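Local coordinates for protein SsfX3 (Streptomyces sp. SF2575, PDB 3SKV) that probably transfers a salicylyl group onto a tetracycline intermediate during antibiotic biosynthesis, joining a jelly-roll domain to a GDSL/SGNH hydrolase-like domain, at residues A[59-64]-A[220-225]; A[195-200]-A[206-211]; A[213-218]-A[370-375]; A[276-281]-A[328-333]; A[337-340]-A[346-349]. The protein carries 1 engineered substitution. All coordinates share one frame; numbering follows the deposited sequence.

Contact 1 of 5, residues A[59-64]-A[220-225]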
# COMPACT_ATOMS: atom_id res chain seq x y z
N PRO A 59 4.43 -12.36 4.87
CA PRO A 59 4.63 -10.95 5.28
C PRO A 59 3.25 -10.39 5.68
O PRO A 59 2.23 -10.72 5.04
CB PRO A 59 5.17 -10.26 4.02
CG PRO A 59 5.35 -11.34 2.99
CD PRO A 59 4.44 -12.48 3.40
N TRP A 60 3.20 -9.61 6.78
CA TRP A 60 1.98 -8.97 7.28
C TRP A 60 2.15 -7.48 7.31
O TRP A 60 3.26 -6.98 7.52
CB TRP A 60 1.60 -9.47 8.67
CG TRP A 60 0.97 -10.83 8.71
CD1 TRP A 60 1.58 -12.03 8.47
CD2 TRP A 60 -0.36 -11.14 9.16
NE1 TRP A 60 0.69 -13.06 8.66
CE2 TRP A 60 -0.50 -12.55 9.12
CE3 TRP A 60 -1.43 -10.35 9.61
CZ2 TRP A 60 -1.69 -13.18 9.49
CZ3 TRP A 60 -2.62 -10.98 9.96
CH2 TRP A 60 -2.75 -12.38 9.88
N ARG A 61 1.06 -6.76 7.11
CA ARG A 61 1.07 -5.30 7.15
C ARG A 61 0.53 -4.75 8.49
O ARG A 61 0.12 -3.61 8.58
CB ARG A 61 0.40 -4.70 5.92
CG ARG A 61 1.25 -4.90 4.68
CD ARG A 61 0.68 -4.09 3.54
NE ARG A 61 -0.61 -4.62 3.13
CZ ARG A 61 -1.68 -3.89 2.84
NH1 ARG A 61 -1.61 -2.56 2.88
NH2 ARG A 61 -2.82 -4.47 2.51
N ALA A 62 0.59 -5.57 9.53
CA ALA A 62 0.24 -5.28 10.92
C ALA A 62 0.92 -6.36 11.80
O ALA A 62 1.32 -7.38 11.23
CB ALA A 62 -1.27 -5.33 11.10
N PRO A 63 1.12 -6.18 13.14
CA PRO A 63 1.80 -7.24 13.94
C PRO A 63 0.91 -8.48 14.00
O PRO A 63 -0.13 -8.40 14.62
CB PRO A 63 1.96 -6.61 15.33
CG PRO A 63 1.70 -5.17 15.14
CD PRO A 63 0.77 -5.03 13.99
N HIS A 64 1.29 -9.59 13.32
CA HIS A 64 0.47 -10.80 13.19
C HIS A 64 -0.05 -11.39 14.48
O HIS A 64 -1.17 -11.90 14.50
CB HIS A 64 1.17 -11.86 12.31
CG HIS A 64 2.42 -12.43 12.92
ND1 HIS A 64 2.37 -13.56 13.72
CD2 HIS A 64 3.70 -11.99 12.85
CE1 HIS A 64 3.63 -13.78 14.10
NE2 HIS A 64 4.46 -12.85 13.60
N LEU A 220 8.17 2.75 0.66
CA LEU A 220 6.74 2.66 0.93
C LEU A 220 6.34 1.63 1.98
O LEU A 220 6.92 0.54 2.05
CB LEU A 220 6.02 2.36 -0.40
CG LEU A 220 4.54 2.00 -0.33
CD1 LEU A 220 3.71 3.22 0.09
CD2 LEU A 220 4.07 1.42 -1.63
N GLN A 221 5.29 2.00 2.71
CA GLN A 221 4.59 1.16 3.66
C GLN A 221 3.11 1.56 3.58
O GLN A 221 2.72 2.64 4.00
CB GLN A 221 5.11 1.34 5.08
CG GLN A 221 4.30 0.59 6.12
CD GLN A 221 4.51 -0.91 6.06
OE1 GLN A 221 5.61 -1.40 6.26
NE2 GLN A 221 3.44 -1.65 5.80
N SER A 222 2.31 0.67 3.01
CA SER A 222 0.88 0.86 2.83
C SER A 222 0.14 0.28 4.02
O SER A 222 0.38 -0.87 4.41
CB SER A 222 0.40 0.17 1.55
OG SER A 222 -1.03 0.14 1.49
N LEU A 223 -0.74 1.07 4.60
CA LEU A 223 -1.65 0.68 5.66
C LEU A 223 -3.05 1.04 5.18
O LEU A 223 -3.92 1.45 5.95
CB LEU A 223 -1.31 1.36 7.00
CG LEU A 223 0.02 1.01 7.64
CD1 LEU A 223 0.25 1.82 8.85
CD2 LEU A 223 0.10 -0.44 8.01
N SER A 224 -3.25 0.89 3.85
CA SER A 224 -4.50 1.05 3.11
C SER A 224 -5.21 -0.31 3.09
O SER A 224 -4.70 -1.26 2.50
CB SER A 224 -4.22 1.49 1.68
OG SER A 224 -4.29 2.89 1.53
N PHE A 225 -6.37 -0.41 3.74
CA PHE A 225 -7.08 -1.69 3.75
C PHE A 225 -8.53 -1.49 3.28
O PHE A 225 -9.46 -2.10 3.84
CB PHE A 225 -7.00 -2.32 5.15
CG PHE A 225 -5.61 -2.42 5.73
CD1 PHE A 225 -4.75 -3.44 5.34
CD2 PHE A 225 -5.17 -1.51 6.68
CE1 PHE A 225 -3.46 -3.54 5.88
CE2 PHE A 225 -3.91 -1.63 7.25
CZ PHE A 225 -3.06 -2.65 6.84
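The flat guanidinium group of Arg61 rests with one face on the rim of the Phe225 ring, whose CE1 stands 3.5 Å from CZ of the arginine. The two planes are inclined by 37°, so this is a slanted overlap and not a parallel stack. Along the guanidinium edge lie the backbone carbonyls of Ser222 and Ser224, while the backbone O of Arg61 sits in the plane of the Phe225 ring, at its edge. NH1 does the polar work across the contact: it donates to Ser222 O at 3.0 Å, with an N-H...O angle of 151°, coming from above the carbonyl plane and not along a lone pair. A second bond from NH1 to Ser224 O is weak at 3.4 Å. A bend at chi3 (-67°) turns the end of Arg61 over the phenylalanine and toward these oxygens. NE is taken up by Gln81 O, so the guanidinium is gripped from more than one side and probably cannot rotate easily in this buried setting. The side chain of Leu223 starts out away from 59-64, yet its CD2 comes back to 3.2 Å from Arg61 O. The Gln221 amide runs almost parallel to the guanidinium but approaches only the aliphatic part, NE2 to Arg61 CG at 4.1 Å. Behind the contact, Phe225 meets the ring of Phe236. One arginine just past strand 56-60 thus reaches the outermost strand 219-223 of the parallel sheet, a buried interface between the N-terminal jelly-roll domain and the edge of the GDSL/SGNH fold.

Contact 2 of 5, residues A[195-200]-A[206-211]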
# COMPACT_ATOMS: atom_id res chain seq x y z
N ILE A 195 -10.91 2.49 -1.28
CA ILE A 195 -10.68 1.48 -2.33
C ILE A 195 -9.36 0.74 -2.21
O ILE A 195 -8.37 1.29 -1.72
CB ILE A 195 -10.86 2.04 -3.77
CG1 ILE A 195 -9.89 3.21 -4.07
CG2 ILE A 195 -12.34 2.35 -4.08
CD1 ILE A 195 -9.67 3.53 -5.53
N CYS A 196 -9.33 -0.48 -2.77
CA CYS A 196 -8.14 -1.29 -2.89
C CYS A 196 -7.34 -0.69 -4.02
O CYS A 196 -7.88 -0.45 -5.12
CB CYS A 196 -8.51 -2.74 -3.18
SG CYS A 196 -9.74 -3.44 -2.04
N HIS A 197 -6.08 -0.40 -3.75
CA HIS A 197 -5.19 0.24 -4.71
C HIS A 197 -4.64 -0.64 -5.80
O HIS A 197 -4.12 -0.13 -6.79
CB HIS A 197 -4.08 1.00 -3.99
CG HIS A 197 -4.60 2.09 -3.10
ND1 HIS A 197 -5.59 2.97 -3.53
CD2 HIS A 197 -4.24 2.42 -1.84
CE1 HIS A 197 -5.77 3.80 -2.53
NE2 HIS A 197 -4.99 3.51 -1.49
N GLY A 198 -4.74 -1.96 -5.63
CA GLY A 198 -4.24 -2.89 -6.64
C GLY A 198 -5.13 -2.95 -7.86
O GLY A 198 -4.67 -3.30 -8.94
N ARG A 199 -6.40 -2.57 -7.69
CA ARG A 199 -7.41 -2.60 -8.72
C ARG A 199 -7.17 -1.57 -9.85
O ARG A 199 -7.02 -0.36 -9.60
CB ARG A 199 -8.81 -2.49 -8.11
CG ARG A 199 -9.90 -3.07 -9.01
CD ARG A 199 -10.17 -4.54 -8.75
NE ARG A 199 -11.22 -4.74 -7.75
CZ ARG A 199 -11.02 -4.86 -6.44
NH1 ARG A 199 -9.79 -4.79 -5.94
NH2 ARG A 199 -12.04 -5.05 -5.61
N GLY A 200 -7.12 -2.09 -11.08
CA GLY A 200 -6.91 -1.30 -12.29
C GLY A 200 -5.45 -1.03 -12.60
O GLY A 200 -5.13 -0.59 -13.71
N ARG A 206 3.11 -0.97 -10.43
CA ARG A 206 2.50 0.11 -11.19
C ARG A 206 1.21 0.68 -10.60
O ARG A 206 0.43 1.29 -11.33
CB ARG A 206 2.44 -0.24 -12.68
CG ARG A 206 3.82 -0.18 -13.37
CD ARG A 206 3.79 -0.56 -14.83
NE ARG A 206 3.66 -2.01 -14.96
CZ ARG A 206 3.39 -2.66 -16.09
NH1 ARG A 206 3.23 -1.98 -17.23
NH2 ARG A 206 3.28 -3.98 -16.10
N THR A 207 1.03 0.53 -9.26
CA THR A 207 -0.09 1.18 -8.56
C THR A 207 0.34 2.64 -8.41
O THR A 207 1.54 2.94 -8.53
CB THR A 207 -0.39 0.54 -7.18
OG1 THR A 207 0.74 0.71 -6.32
CG2 THR A 207 -0.76 -0.93 -7.26
N TRP A 208 -0.59 3.56 -8.11
CA TRP A 208 -0.21 4.96 -7.95
C TRP A 208 0.83 5.08 -6.83
O TRP A 208 1.82 5.79 -7.02
CB TRP A 208 -1.43 5.85 -7.75
CG TRP A 208 -2.11 5.72 -6.41
CD1 TRP A 208 -3.17 4.92 -6.10
CD2 TRP A 208 -1.76 6.43 -5.21
NE1 TRP A 208 -3.50 5.10 -4.78
CE2 TRP A 208 -2.66 6.02 -4.21
CE3 TRP A 208 -0.77 7.37 -4.89
CZ2 TRP A 208 -2.62 6.54 -2.92
CZ3 TRP A 208 -0.69 7.85 -3.60
CH2 TRP A 208 -1.63 7.46 -2.64
N LEU A 209 0.64 4.33 -5.72
CA LEU A 209 1.54 4.29 -4.56
C LEU A 209 2.93 3.84 -4.94
O LEU A 209 3.91 4.51 -4.58
CB LEU A 209 0.97 3.32 -3.51
CG LEU A 209 0.01 3.91 -2.49
CD1 LEU A 209 -0.56 2.85 -1.65
CD2 LEU A 209 0.70 4.94 -1.59
N ALA A 210 3.03 2.73 -5.68
CA ALA A 210 4.30 2.18 -6.14
C ALA A 210 5.02 3.17 -7.06
O ALA A 210 6.20 3.44 -6.84
CB ALA A 210 4.05 0.86 -6.86
N LEU A 211 4.30 3.75 -8.05
CA LEU A 211 4.82 4.72 -9.01
C LEU A 211 5.27 5.99 -8.31
O LEU A 211 6.32 6.54 -8.66
CB LEU A 211 3.74 5.07 -10.04
CG LEU A 211 3.70 4.42 -11.42
CD1 LEU A 211 4.87 3.38 -11.70
CD2 LEU A 211 2.32 3.95 -11.76
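His197 contributes the most surface, and its ring receives the indole of Trp208 in a T-shaped (edge-to-face) pair: the planes stand at 84° and the centroid of the imidazole lies 4.6 Å from that of the five-membered indole ring. NE1 of Trp208 hangs over the rim of one imidazole face, 3.2 Å from His197 ND1, while Ile195 O lies over the opposite face. The histidine ring is therefore sandwiched, with CD1 of Leu209 adding an oblique methyl at 3.7 Å from His197 CD2. Its NE2 forms weak hydrogen bonds with Asp193 OD2 and Ser224 OG, which help to fix the ring rotation.

Thr207 meets the backbone of the same loop. Its CG2 packs against His197 O at 3.5 Å and against Gly198 CA at 4.0 Å, and the other branch serves the helix: chi1 of 63° sets OG1 where it accepts from Ala210 N at 3.1 Å, nearly straight at 162°. The methyl and the hydroxyl thus have separate jobs, one facing the loop and one closing the first turn. Trp208 has further neighbours in His190 and Phe367, so the indole is wedged among rings.

The result is an N-capped helix 208-216 whose first turn leans on the loop after strand 187-192. In SGNH enzymes that loop follows the first strand and carries the Gly-Asp-Ser signature; Gly192 and Asp193 fit its start.

Contact 3 of 5, residues A[213-218]-A[370-375]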
# COMPACT_ATOMS: atom_id res chain seq x y z
N ALA A 213 6.17 6.35 -5.03
CA ALA A 213 7.34 6.00 -4.20
C ALA A 213 8.61 5.83 -5.02
O ALA A 213 9.67 6.33 -4.63
CB ALA A 213 7.08 4.74 -3.39
N ARG A 214 8.50 5.12 -6.14
CA ARG A 214 9.64 4.86 -7.02
C ARG A 214 10.18 6.15 -7.63
O ARG A 214 11.40 6.34 -7.67
CB ARG A 214 9.28 3.86 -8.12
CG ARG A 214 9.06 2.45 -7.62
CD ARG A 214 8.34 1.61 -8.66
NE ARG A 214 9.16 1.39 -9.85
CZ ARG A 214 8.68 0.99 -11.02
NH1 ARG A 214 7.39 0.74 -11.17
NH2 ARG A 214 9.51 0.81 -12.05
N ALA A 215 9.28 7.06 -8.06
CA ALA A 215 9.71 8.32 -8.66
C ALA A 215 10.36 9.22 -7.61
O ALA A 215 11.26 10.00 -7.94
CB ALA A 215 8.54 9.02 -9.30
N GLU A 216 9.90 9.12 -6.35
CA GLU A 216 10.42 9.93 -5.26
C GLU A 216 11.62 9.35 -4.53
O GLU A 216 12.29 10.10 -3.82
CB GLU A 216 9.30 10.31 -4.27
CG GLU A 216 8.38 11.42 -4.77
CD GLU A 216 9.02 12.73 -5.18
OE1 GLU A 216 10.00 13.16 -4.54
OE2 GLU A 216 8.52 13.36 -6.14
N GLY A 217 11.89 8.05 -4.68
CA GLY A 217 12.98 7.37 -3.96
C GLY A 217 12.58 7.08 -2.52
O GLY A 217 13.40 7.21 -1.61
N LEU A 218 11.31 6.69 -2.30
CA LEU A 218 10.78 6.43 -0.96
C LEU A 218 10.57 4.96 -0.68
O LEU A 218 10.19 4.19 -1.57
CB LEU A 218 9.46 7.18 -0.73
CG LEU A 218 9.48 8.71 -0.85
CD1 LEU A 218 8.07 9.24 -0.92
CD2 LEU A 218 10.24 9.36 0.31
N SER A 370 0.06 13.45 -9.93
CA SER A 370 -0.80 14.43 -9.28
C SER A 370 -0.53 14.54 -7.77
O SER A 370 -0.47 15.65 -7.23
CB SER A 370 -2.26 14.13 -9.58
OG SER A 370 -3.09 15.21 -9.18
N SER A 371 -0.37 13.38 -7.10
CA SER A 371 -0.07 13.30 -5.67
C SER A 371 1.29 13.93 -5.40
O SER A 371 1.42 14.70 -4.46
CB SER A 371 -0.05 11.85 -5.19
OG SER A 371 -1.32 11.24 -5.37
N ARG A 372 2.30 13.62 -6.25
CA ARG A 372 3.67 14.15 -6.13
C ARG A 372 3.69 15.66 -6.31
O ARG A 372 4.34 16.35 -5.53
CB ARG A 372 4.62 13.46 -7.12
CG ARG A 372 4.97 12.04 -6.73
CD ARG A 372 5.86 11.39 -7.78
NE ARG A 372 7.13 12.09 -7.91
CZ ARG A 372 7.67 12.43 -9.07
NH1 ARG A 372 7.07 12.12 -10.21
NH2 ARG A 372 8.83 13.09 -9.10
N ARG A 373 2.95 16.15 -7.31
CA ARG A 373 2.82 17.57 -7.61
C ARG A 373 2.19 18.30 -6.39
O ARG A 373 2.72 19.31 -5.92
CB ARG A 373 1.95 17.77 -8.87
CG ARG A 373 1.70 19.25 -9.22
CD ARG A 373 0.57 19.57 -10.21
NE ARG A 373 0.03 18.41 -10.92
CZ ARG A 373 -1.09 17.77 -10.60
NH1 ARG A 373 -1.80 18.14 -9.54
NH2 ARG A 373 -1.49 16.73 -11.32
N GLU A 374 1.08 17.75 -5.86
CA GLU A 374 0.42 18.35 -4.70
C GLU A 374 1.27 18.30 -3.42
O GLU A 374 1.37 19.30 -2.71
CB GLU A 374 -1.01 17.78 -4.51
CG GLU A 374 -1.98 18.15 -5.62
CD GLU A 374 -2.12 19.64 -5.91
OE1 GLU A 374 -2.21 20.44 -4.95
OE2 GLU A 374 -2.14 20.00 -7.12
N MET A 375 1.93 17.19 -3.16
CA MET A 375 2.80 17.09 -1.99
C MET A 375 4.05 17.96 -2.10
O MET A 375 4.50 18.49 -1.07
CB MET A 375 3.13 15.64 -1.68
CG MET A 375 1.97 14.90 -1.10
SD MET A 375 2.43 13.18 -0.87
CE MET A 375 2.03 13.04 0.79
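Charge pairing dominates: Arg372, reaching out from helix 361-377, forms a salt bridge with Glu216 on the last turn of helix 208-216. One carboxylate oxygen takes both donors. NE of Arg372 lies 2.6 Å from Glu216 OE2 with an N-H...O angle of 151°, and NH2 adds a weak bond of 3.0 Å to Glu216 OE2. The oxygen is met on its anti side and lies close to the guanidinium plane; both donors share OE2 and the carboxylate and guanidinium planes are 42° apart, so this is not the flat two-oxygen pairing. A turn at chi3 (63°) bends the arginine end so that NE faces the glutamate. NH1 is held by a second acid, Glu369, on the same helix.

Apolar contact comes from Ala215, whose CB lies over one face of the guanidinium, 3.5 Å from Arg372 CZ. Replacing Arg372 by a leucine would probably leave Glu216 without its charged mate and take the flat cover off Ala215.

Backbone bonding shapes the glutamate's end of the contact. Leu218 N bonds to Ala213 O at 2.9 Å, Gly217 N makes a weak bond to Arg214 O, and Gly217 has positive phi: the helix finishes in a Schellman motif, directly after Glu216.

The contact lies at the surface and bridges two neighbouring helices, the first and the last of the hydrolase-like domain, which pack along one side of its parallel sheet in the three-layered alpha/beta/alpha arrangement of SGNH proteins.

Contact 4 of 5, residues A[276-281]-A[328-333]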
# COMPACT_ATOMS: atom_id res chain seq x y z
N ILE A 276 -1.43 10.83 18.65
CA ILE A 276 -0.82 9.53 18.95
C ILE A 276 0.45 9.38 18.11
O ILE A 276 1.49 8.98 18.63
CB ILE A 276 -1.82 8.35 18.71
CG1 ILE A 276 -2.96 8.35 19.76
CG2 ILE A 276 -1.08 6.96 18.66
CD1 ILE A 276 -4.23 7.54 19.30
N ILE A 277 0.38 9.72 16.81
CA ILE A 277 1.52 9.63 15.88
C ILE A 277 2.67 10.55 16.36
O ILE A 277 3.83 10.14 16.36
CB ILE A 277 1.02 10.03 14.46
CG1 ILE A 277 0.09 8.93 13.86
CG2 ILE A 277 2.21 10.38 13.54
CD1 ILE A 277 -0.68 9.37 12.55
N ARG A 278 2.30 11.79 16.78
CA ARG A 278 3.20 12.84 17.22
C ARG A 278 4.01 12.48 18.46
O ARG A 278 5.04 13.12 18.71
CB ARG A 278 2.46 14.17 17.40
CG ARG A 278 2.21 14.91 16.09
CD ARG A 278 3.38 15.78 15.70
NE ARG A 278 3.12 16.46 14.43
CZ ARG A 278 3.65 16.15 13.25
NH1 ARG A 278 4.50 15.14 13.14
NH2 ARG A 278 3.32 16.84 12.17
N GLU A 279 3.57 11.46 19.24
CA GLU A 279 4.32 11.03 20.42
C GLU A 279 5.71 10.54 20.01
O GLU A 279 6.67 10.83 20.72
CB GLU A 279 3.58 9.93 21.17
CG GLU A 279 2.28 10.35 21.82
CD GLU A 279 1.35 9.22 22.24
OE1 GLU A 279 1.71 8.03 22.06
OE2 GLU A 279 0.26 9.53 22.74
N ARG A 280 5.82 9.82 18.86
CA ARG A 280 7.07 9.26 18.34
C ARG A 280 7.58 9.92 17.04
O ARG A 280 8.75 9.75 16.70
CB ARG A 280 7.04 7.71 18.26
CG ARG A 280 6.52 7.04 19.54
CD ARG A 280 7.42 6.00 20.14
NE ARG A 280 7.23 4.66 19.60
CZ ARG A 280 8.23 3.81 19.34
NH1 ARG A 280 9.49 4.17 19.52
NH2 ARG A 280 7.96 2.59 18.89
N HIS A 281 6.72 10.69 16.34
CA HIS A 281 7.07 11.44 15.13
C HIS A 281 6.70 12.91 15.38
O HIS A 281 5.71 13.39 14.84
CB HIS A 281 6.35 10.88 13.88
CG HIS A 281 6.59 9.43 13.64
ND1 HIS A 281 7.86 8.93 13.41
CD2 HIS A 281 5.71 8.40 13.63
CE1 HIS A 281 7.71 7.63 13.27
NE2 HIS A 281 6.44 7.26 13.38
N GLN A 328 3.81 22.88 12.97
CA GLN A 328 4.34 23.37 11.70
C GLN A 328 4.49 22.28 10.66
O GLN A 328 4.71 22.57 9.49
CB GLN A 328 5.70 24.07 11.94
CG GLN A 328 5.56 25.23 12.91
CD GLN A 328 6.82 26.00 13.06
OE1 GLN A 328 7.55 25.84 14.04
NE2 GLN A 328 7.06 26.89 12.10
N ASN A 329 4.31 21.02 11.08
CA ASN A 329 4.46 19.88 10.19
C ASN A 329 3.20 19.12 9.84
O ASN A 329 3.28 17.98 9.40
CB ASN A 329 5.63 19.02 10.65
CG ASN A 329 6.93 19.81 10.67
OD1 ASN A 329 7.43 20.22 9.62
ND2 ASN A 329 7.45 20.11 11.86
N VAL A 330 2.03 19.74 10.02
CA VAL A 330 0.73 19.17 9.63
C VAL A 330 0.27 19.98 8.41
O VAL A 330 0.36 21.19 8.43
CB VAL A 330 -0.34 19.10 10.74
CG1 VAL A 330 -1.64 18.49 10.20
CG2 VAL A 330 0.13 18.24 11.88
N HIS A 331 -0.17 19.30 7.33
CA HIS A 331 -0.56 19.97 6.08
C HIS A 331 -1.81 19.39 5.52
O HIS A 331 -2.06 18.20 5.65
CB HIS A 331 0.53 19.82 5.03
CG HIS A 331 1.90 20.20 5.50
ND1 HIS A 331 2.33 21.51 5.49
CD2 HIS A 331 2.90 19.41 5.95
CE1 HIS A 331 3.57 21.49 5.95
NE2 HIS A 331 3.97 20.24 6.21
N TYR A 332 -2.61 20.24 4.88
CA TYR A 332 -3.84 19.78 4.26
C TYR A 332 -3.64 19.51 2.76
O TYR A 332 -3.10 20.35 2.05
CB TYR A 332 -4.98 20.75 4.51
CG TYR A 332 -6.23 20.39 3.74
CD1 TYR A 332 -6.96 19.23 4.05
CD2 TYR A 332 -6.67 21.17 2.67
CE1 TYR A 332 -8.10 18.87 3.32
CE2 TYR A 332 -7.81 20.84 1.95
CZ TYR A 332 -8.51 19.67 2.25
OH TYR A 332 -9.64 19.35 1.53
N LEU A 333 -4.06 18.34 2.29
CA LEU A 333 -4.04 17.91 0.89
C LEU A 333 -5.48 17.74 0.42
O LEU A 333 -6.19 16.86 0.90
CB LEU A 333 -3.27 16.58 0.72
CG LEU A 333 -2.96 16.10 -0.71
CD1 LEU A 333 -1.95 17.02 -1.33
CD2 LEU A 333 -2.43 14.65 -0.73
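Arg278 brings a single guanidinium nitrogen, NH2, into the tight part of the contact, where it lies 3.0 Å from Asn329 O, with that oxygen in the guanidinium plane. The same NH2 lies 3.5 Å from Asn329 CB, and the methyl CG2 of Val330 comes in obliquely at 3.5 Å from it. The other two nitrogens have firm partners: NH1 donates to His281 O at 2.7 Å, in the guanidinium plane, and also to Thr284 O, while NE forms a salt bridge with Asp327. The bend at chi2 (-87°) folds the chain out of the helix line toward these partners. With His281 O, Thr284 O and Asp327 along its rim, the group is probably kept from turning.

The rest is loose. The closest CA pair, Arg278 and Asn329, is still 10.0 Å apart, so the backbones meet only through this long side chain, and little surface is covered. On the solvent side Glu279 and Arg280 turn to Arg241 and Asp242 instead.

Helix 266-278 thereby reaches the beginning of strand 330-333, the outermost strand of the parallel sheet, across strand 286-290, whose Ile286 also touches Arg278. Helix 308-324 packs against that outermost strand through Tyr332.

Contact 5 of 5, residues A[337-340]-A[346-349]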
# COMPACT_ATOMS: atom_id res chain seq x y z
N ARG A 337 -8.04 18.15 -5.53
CA ARG A 337 -6.87 18.61 -6.31
C ARG A 337 -6.08 17.38 -6.79
O ARG A 337 -5.61 17.37 -7.92
CB ARG A 337 -5.98 19.59 -5.53
CG ARG A 337 -6.71 20.91 -5.24
CD ARG A 337 -5.80 21.97 -4.63
NE ARG A 337 -4.57 22.11 -5.41
CZ ARG A 337 -4.46 22.87 -6.50
NH1 ARG A 337 -5.48 23.60 -6.91
NH2 ARG A 337 -3.31 22.91 -7.18
N VAL A 338 -6.04 16.32 -5.97
CA VAL A 338 -5.38 15.08 -6.37
C VAL A 338 -6.19 14.31 -7.43
O VAL A 338 -5.66 13.95 -8.48
CB VAL A 338 -4.84 14.23 -5.17
CG1 VAL A 338 -4.22 12.92 -5.63
CG2 VAL A 338 -3.81 15.02 -4.39
N TRP A 339 -7.48 14.11 -7.18
CA TRP A 339 -8.35 13.39 -8.09
C TRP A 339 -9.76 13.97 -7.99
O TRP A 339 -10.55 13.54 -7.15
CB TRP A 339 -8.32 11.90 -7.70
CG TRP A 339 -9.06 11.01 -8.64
CD1 TRP A 339 -10.38 10.67 -8.57
CD2 TRP A 339 -8.54 10.37 -9.82
NE1 TRP A 339 -10.71 9.84 -9.63
CE2 TRP A 339 -9.59 9.62 -10.39
CE3 TRP A 339 -7.27 10.36 -10.44
CZ2 TRP A 339 -9.42 8.85 -11.55
CZ3 TRP A 339 -7.10 9.58 -11.56
CH2 TRP A 339 -8.17 8.85 -12.11
N GLY A 340 -10.06 14.96 -8.80
CA GLY A 340 -11.35 15.64 -8.76
C GLY A 340 -12.38 15.21 -9.80
O GLY A 340 -12.16 14.24 -10.55
N GLU A 346 -12.01 8.21 -19.34
CA GLU A 346 -10.79 7.68 -19.95
C GLU A 346 -9.75 7.19 -18.90
O GLU A 346 -8.92 6.35 -19.22
CB GLU A 346 -10.16 8.69 -20.94
CG GLU A 346 -9.67 10.00 -20.32
CD GLU A 346 -8.93 10.98 -21.23
OE1 GLU A 346 -9.47 11.36 -22.30
OE2 GLU A 346 -7.82 11.40 -20.83
N LEU A 347 -9.85 7.71 -17.66
CA LEU A 347 -8.97 7.37 -16.55
C LEU A 347 -9.58 6.35 -15.58
O LEU A 347 -8.91 5.95 -14.62
CB LEU A 347 -8.50 8.62 -15.81
CG LEU A 347 -7.86 9.74 -16.69
CD1 LEU A 347 -7.60 11.00 -15.86
CD2 LEU A 347 -6.57 9.27 -17.40
N TYR A 348 -10.80 5.86 -15.86
CA TYR A 348 -11.42 4.85 -15.02
C TYR A 348 -11.46 3.49 -15.67
O TYR A 348 -11.67 3.38 -16.88
CB TYR A 348 -12.83 5.25 -14.58
CG TYR A 348 -12.85 6.26 -13.47
CD1 TYR A 348 -12.82 5.86 -12.13
CD2 TYR A 348 -12.94 7.62 -13.74
CE1 TYR A 348 -12.93 6.78 -11.09
CE2 TYR A 348 -13.02 8.56 -12.71
CZ TYR A 348 -13.05 8.14 -11.39
OH TYR A 348 -13.11 9.07 -10.38
N LEU A 349 -11.34 2.45 -14.83
CA LEU A 349 -11.35 1.05 -15.20
C LEU A 349 -12.75 0.53 -15.59
O LEU A 349 -12.87 -0.10 -16.64
CB LEU A 349 -10.77 0.24 -14.03
CG LEU A 349 -10.93 -1.28 -14.05
CD1 LEU A 349 -10.01 -1.90 -15.08
CD2 LEU A 349 -10.69 -1.88 -12.67
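Trp339 slides the edge of its indole over one face of the Tyr348 ring, in a T-shaped (edge-to-face) pair with planes at 78° and the six-membered ring centroid 5.4 Å from that of the phenol. CZ2 stands over the phenol rim, 3.7 Å from Tyr348 CZ, and the same indole edge carries the polar contact: NE1 of Trp339 donates to Tyr348 OH at 2.6 Å, almost straight at 167°, with the oxygen near the indole plane. Stacking and hydrogen bond together fix how the two rings are turned. The far corner, CH2 of Trp339, touches Leu347 CB at 3.7 Å. Placing CG anti to the amide nitrogen (chi1 -174°) sends the indole out from the end of helix 335-338 toward this pair. An alanine in place of Trp339 is likely to leave the hydroxyl of the buried Tyr348 without this donor and open a gap beside Leu347.

Tyr348 also touches Pro295 and Pro356, and Leu347 reaches Val362 on helix 361-377. The tryptophan, first residue beyond its short helix, thus pins down a turn of 3-10 helix in the long connection to the last helix, where SGNH hydrolases usually carry their fifth conserved sequence block.

How the contacts relate
From the N terminus, contact 1 closes the longest excursion, bringing the stretch after strand 56-60 of the jelly-roll domain onto the edge strand 219-223. Contact 2 is nested inside that loop and joins the loop after strand 187-192 to helix 208-216; it touches contact 1 through Ser224 and His197. Contact 3 starts on the same helix, so its span crosses that of contact 1, and runs to the last helix. Contacts 4 and 5 follow one another within the loop of contact 3: contact 4 ties helix 266-278 to the opposite edge strand, and contact 5 closes a short turn after helix 335-338. The Glu374-Arg337 salt bridge connects contacts 3 and 5.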